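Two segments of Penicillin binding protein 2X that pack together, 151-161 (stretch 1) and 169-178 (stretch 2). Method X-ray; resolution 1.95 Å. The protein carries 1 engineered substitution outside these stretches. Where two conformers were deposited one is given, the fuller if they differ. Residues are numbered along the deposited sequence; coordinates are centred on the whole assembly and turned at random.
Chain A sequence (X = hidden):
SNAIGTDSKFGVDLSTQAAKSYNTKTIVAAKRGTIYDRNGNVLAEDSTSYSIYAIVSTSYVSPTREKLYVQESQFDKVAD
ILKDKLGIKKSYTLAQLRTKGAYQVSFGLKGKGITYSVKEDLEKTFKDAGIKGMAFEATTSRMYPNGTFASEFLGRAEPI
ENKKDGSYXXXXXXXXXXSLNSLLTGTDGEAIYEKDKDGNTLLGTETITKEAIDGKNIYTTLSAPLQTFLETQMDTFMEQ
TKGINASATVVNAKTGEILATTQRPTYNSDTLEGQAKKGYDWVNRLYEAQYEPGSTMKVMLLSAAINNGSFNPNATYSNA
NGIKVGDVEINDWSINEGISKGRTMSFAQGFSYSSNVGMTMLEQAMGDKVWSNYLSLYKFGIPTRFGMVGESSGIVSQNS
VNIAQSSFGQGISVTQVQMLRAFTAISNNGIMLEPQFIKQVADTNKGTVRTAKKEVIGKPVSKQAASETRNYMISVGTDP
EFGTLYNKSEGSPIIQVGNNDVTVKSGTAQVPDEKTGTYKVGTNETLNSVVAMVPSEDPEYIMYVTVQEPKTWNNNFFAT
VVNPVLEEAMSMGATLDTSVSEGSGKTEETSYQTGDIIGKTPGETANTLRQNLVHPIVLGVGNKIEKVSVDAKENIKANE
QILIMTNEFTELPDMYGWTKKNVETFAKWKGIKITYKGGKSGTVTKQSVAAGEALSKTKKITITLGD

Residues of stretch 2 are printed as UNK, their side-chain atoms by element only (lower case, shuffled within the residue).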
# COMPACT_ATOMS: atom_id res chain seq x y z
N SER A 151 -2.30 9.54 4.45
CA SER A 151 -2.64 9.18 5.82
C SER A 151 -3.13 7.76 5.99
O SER A 151 -2.62 7.01 6.85
CB SER A 151 -3.62 10.19 6.41
OG SER A 151 -2.98 11.45 6.53
N GLU A 152 -4.11 7.37 5.18
CA GLU A 152 -4.61 6.00 5.25
C GLU A 152 -3.51 4.97 4.91
O GLU A 152 -3.45 3.91 5.51
CB GLU A 152 -5.87 5.81 4.39
CG GLU A 152 -7.10 6.49 4.98
CD GLU A 152 -7.15 8.01 4.86
OE1 GLU A 152 -6.31 8.67 4.14
OE2 GLU A 152 -8.08 8.56 5.48
N PHE A 153 -2.65 5.30 3.96
CA PHE A 153 -1.54 4.40 3.63
C PHE A 153 -0.58 4.18 4.82
O PHE A 153 -0.25 3.03 5.17
CB PHE A 153 -0.80 4.94 2.42
CG PHE A 153 0.51 4.27 2.15
CD1 PHE A 153 0.55 3.03 1.52
CD2 PHE A 153 1.70 4.88 2.52
CE1 PHE A 153 1.77 2.42 1.26
CE2 PHE A 153 2.93 4.28 2.25
CZ PHE A 153 2.96 3.05 1.62
N LEU A 154 -0.16 5.28 5.44
CA LEU A 154 0.78 5.21 6.57
C LEU A 154 0.18 4.55 7.79
O LEU A 154 0.83 3.76 8.45
CB LEU A 154 1.26 6.61 6.97
CG LEU A 154 2.12 7.35 5.96
CD1 LEU A 154 2.36 8.78 6.42
CD2 LEU A 154 3.43 6.62 5.74
N GLY A 155 -1.07 4.86 8.09
CA GLY A 155 -1.69 4.35 9.28
C GLY A 155 -1.13 5.05 10.51
O GLY A 155 -0.44 6.08 10.42
N ARG A 156 -1.45 4.49 11.68
CA ARG A 156 -1.06 5.05 12.98
C ARG A 156 -0.46 4.01 13.91
O ARG A 156 -0.88 2.85 13.91
CB ARG A 156 -2.31 5.61 13.69
CG ARG A 156 -2.84 6.93 13.15
CD ARG A 156 -2.02 8.13 13.60
NE ARG A 156 -2.11 8.29 15.06
CZ ARG A 156 -1.66 9.34 15.76
NH1 ARG A 156 -1.10 10.39 15.17
NH2 ARG A 156 -1.80 9.34 17.08
N ALA A 157 0.54 4.44 14.68
CA ALA A 157 1.13 3.68 15.78
C ALA A 157 0.71 4.50 17.01
O ALA A 157 0.81 5.73 17.00
CB ALA A 157 2.63 3.60 15.66
N GLU A 158 0.19 3.82 18.03
CA GLU A 158 -0.34 4.50 19.21
C GLU A 158 0.32 3.94 20.46
O GLU A 158 0.74 2.79 20.47
CB GLU A 158 -1.85 4.25 19.31
CG GLU A 158 -2.69 4.64 18.09
CD GLU A 158 -2.77 6.14 17.87
OE1 GLU A 158 -2.27 6.91 18.72
OE2 GLU A 158 -3.33 6.55 16.82
N PRO A 159 0.38 4.74 21.54
CA PRO A 159 0.96 4.24 22.78
C PRO A 159 0.00 3.28 23.47
O PRO A 159 -1.14 3.63 23.72
CB PRO A 159 1.19 5.50 23.61
CG PRO A 159 0.21 6.49 23.10
CD PRO A 159 -0.14 6.11 21.69
N ILE A 160 0.47 2.07 23.76
CA ILE A 160 -0.34 1.04 24.40
C ILE A 160 0.30 0.65 25.74
O ILE A 160 1.52 0.40 25.80
CB ILE A 160 -0.47 -0.19 23.48
CG1 ILE A 160 -1.14 0.19 22.15
CG2 ILE A 160 -1.24 -1.31 24.16
CD1 ILE A 160 -2.57 0.69 22.26
N GLU A 161 -0.52 0.60 26.79
CA GLU A 161 -0.04 0.26 28.13
C GLU A 161 0.05 -1.25 28.32
O GLU A 161 -0.93 -1.97 28.11
CB GLU A 161 -0.96 0.82 29.23
CG GLU A 161 -0.38 0.64 30.64
CD GLU A 161 -1.36 0.87 31.79
OE1 GLU A 161 -2.56 1.15 31.56
OE2 GLU A 161 -0.90 0.76 32.95
N UNK A 169 4.50 1.32 25.08
CA UNK A 169 5.24 1.12 23.85
C UNK A 169 4.32 1.52 22.69
O UNK A 169 3.09 1.49 22.81
c UNK A 169 5.68 -0.34 23.70
o UNK A 169 4.57 -1.18 23.47
N UNK A 170 4.91 1.92 21.58
CA UNK A 170 4.14 2.26 20.41
C UNK A 170 3.82 0.98 19.65
O UNK A 170 4.73 0.19 19.39
c UNK A 170 4.94 3.18 19.50
c UNK A 170 3.90 5.30 20.30
c UNK A 170 5.21 4.58 20.02
c UNK A 170 6.03 5.31 18.96
N UNK A 171 2.55 0.79 19.31
CA UNK A 171 2.10 -0.37 18.52
C UNK A 171 1.29 0.10 17.32
O UNK A 171 0.31 0.85 17.47
c UNK A 171 1.25 -1.33 19.35
c UNK A 171 1.33 -2.77 21.47
c UNK A 171 0.77 -2.51 18.51
c UNK A 171 2.05 -1.79 20.57
N UNK A 172 1.69 -0.36 16.13
CA UNK A 172 0.98 -0.03 14.90
C UNK A 172 -0.44 -0.57 14.93
O UNK A 172 -0.63 -1.76 15.18
N UNK A 173 -1.41 0.31 14.71
CA UNK A 173 -2.85 -0.04 14.77
C UNK A 173 -3.50 -0.16 13.40
O UNK A 173 -4.45 -0.91 13.23
n UNK A 173 -2.22 -0.29 18.61
c UNK A 173 -3.61 1.04 15.56
c UNK A 173 -3.10 1.25 16.97
o UNK A 173 -4.29 -0.62 17.84
c UNK A 173 -3.25 0.02 17.84
N UNK A 174 -3.01 0.61 12.44
CA UNK A 174 -3.57 0.63 11.10
C UNK A 174 -2.52 0.82 10.05
O UNK A 174 -1.39 1.24 10.35
o UNK A 174 -3.86 3.03 11.28
c UNK A 174 -5.77 1.64 11.82
c UNK A 174 -4.54 1.82 10.93
N UNK A 175 -2.92 0.55 8.81
CA UNK A 175 -2.08 0.79 7.64
C UNK A 175 -0.69 0.19 7.66
O UNK A 175 -0.50 -0.94 8.17
N UNK A 176 0.28 0.94 7.14
CA UNK A 176 1.66 0.47 7.07
C UNK A 176 2.29 0.28 8.45
O UNK A 176 3.10 -0.63 8.65
c UNK A 176 4.77 1.25 7.26
c UNK A 176 2.50 1.40 6.20
c UNK A 176 4.56 1.65 4.78
c UNK A 176 3.95 0.98 6.00
N UNK A 177 1.93 1.15 9.40
CA UNK A 177 2.40 1.04 10.80
C UNK A 177 2.05 -0.33 11.36
O UNK A 177 2.91 -1.00 11.98
o UNK A 177 3.89 5.06 12.30
o UNK A 177 4.40 2.94 12.49
c UNK A 177 1.77 2.13 11.66
c UNK A 177 3.63 3.85 12.10
c UNK A 177 2.32 3.53 11.39
N UNK A 178 0.82 -0.78 11.13
CA UNK A 178 0.40 -2.10 11.61
C UNK A 178 1.02 -3.20 10.76
O UNK A 178 1.54 -4.17 11.30
n UNK A 178 -5.70 -4.63 12.58
c UNK A 178 -3.06 -3.79 12.16
c UNK A 178 -4.72 -5.35 13.10
c UNK A 178 -1.11 -2.26 11.61
n UNK A 178 -4.99 -6.44 13.81
n UNK A 178 -3.46 -4.97 12.91
c UNK A 178 -1.56 -3.58 12.21
O HOH W 1 3.17 -1.69 25.57

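Position 169 has one carbon and then one oxygen, a short hydroxyl side chain. Its backbone pairs with Ile-160: Ile-160 N donates to O of 169 at 2.8 Å, and N of 169 donates to Ile-160 O at 3.2 Å. Water 1 lies 2.7 Å from Ile-160 O and 2.6 Å from the side-chain oxygen of 169, linking the two. This is Ser-169.

Position 170 has four carbons, forked at the second. One tip carbon lies 3.8 Å from Pro-159 N. The unbranched first carbon rules out isoleucine. This is Leu-170.

Position 171 also has four carbons, but forks at the first, with one arm two carbons long. The end of that arm is 3.7 Å from Ile-160 CB. Its N donates to Glu-158 O at 2.9 Å, and its O accepts from Glu-158 N at 3.0 Å. This is Ile-171.

Position 172 has no side-chain atoms. Its CA is 3.8 Å from Ala-157 CA. This is Gly-172.

Position 173 has three carbons, the third carrying one oxygen and one nitrogen: an amide. Its second side-chain carbon is 3.6 Å from Glu-158 CG. Its backbone N donates to Arg-156 O at 2.7 Å. This is Gln-173, and its NE2 donates to Ile-171 O at 3.0 Å.

Position 174 has one carbon carrying an oxygen and a carbon. The oxygen accepts from Arg-156 N at 2.8 Å. This is Thr-174.

Position 175 has no side-chain atoms. Its phi is positive, which favours glycine, and an ideal CB would clash with Gly-155 CA and Phe-153 O. This is Gly-175.

Position 176 has four carbons, forked at the second. One tip carbon is 3.8 Å from Phe-153 CZ. Its N donates to Phe-153 O at 2.9 Å. This is Leu-176.

Position 177 has three carbons, the third carrying two oxygens: a carboxylate. Its second carbon is 3.9 Å from Gly-155 C, and its N donates to Leu-154 O at 3.0 Å. This is Glu-177; both carboxylate oxygens are hydrogen-bonded elsewhere in the structure.

Position 178 has three carbons, a nitrogen, then a carbon carrying two more nitrogens. This guanidinium chain is extended and does not touch stretch 1. This is Arg-178.

The contact has two parts. Strands 157-161 and 169-172 pair antiparallel through backbone hydrogen bonds. Beyond them, the helix ending at Leu-154 offers carbonyls to the backbone nitrogens of Leu-176 and Glu-177. Gly-155 and Gly-175 let the backbones come close, with their CA atoms 3.9 Å apart.

Stretch 2, residues 169-178: SLIGQTGLER
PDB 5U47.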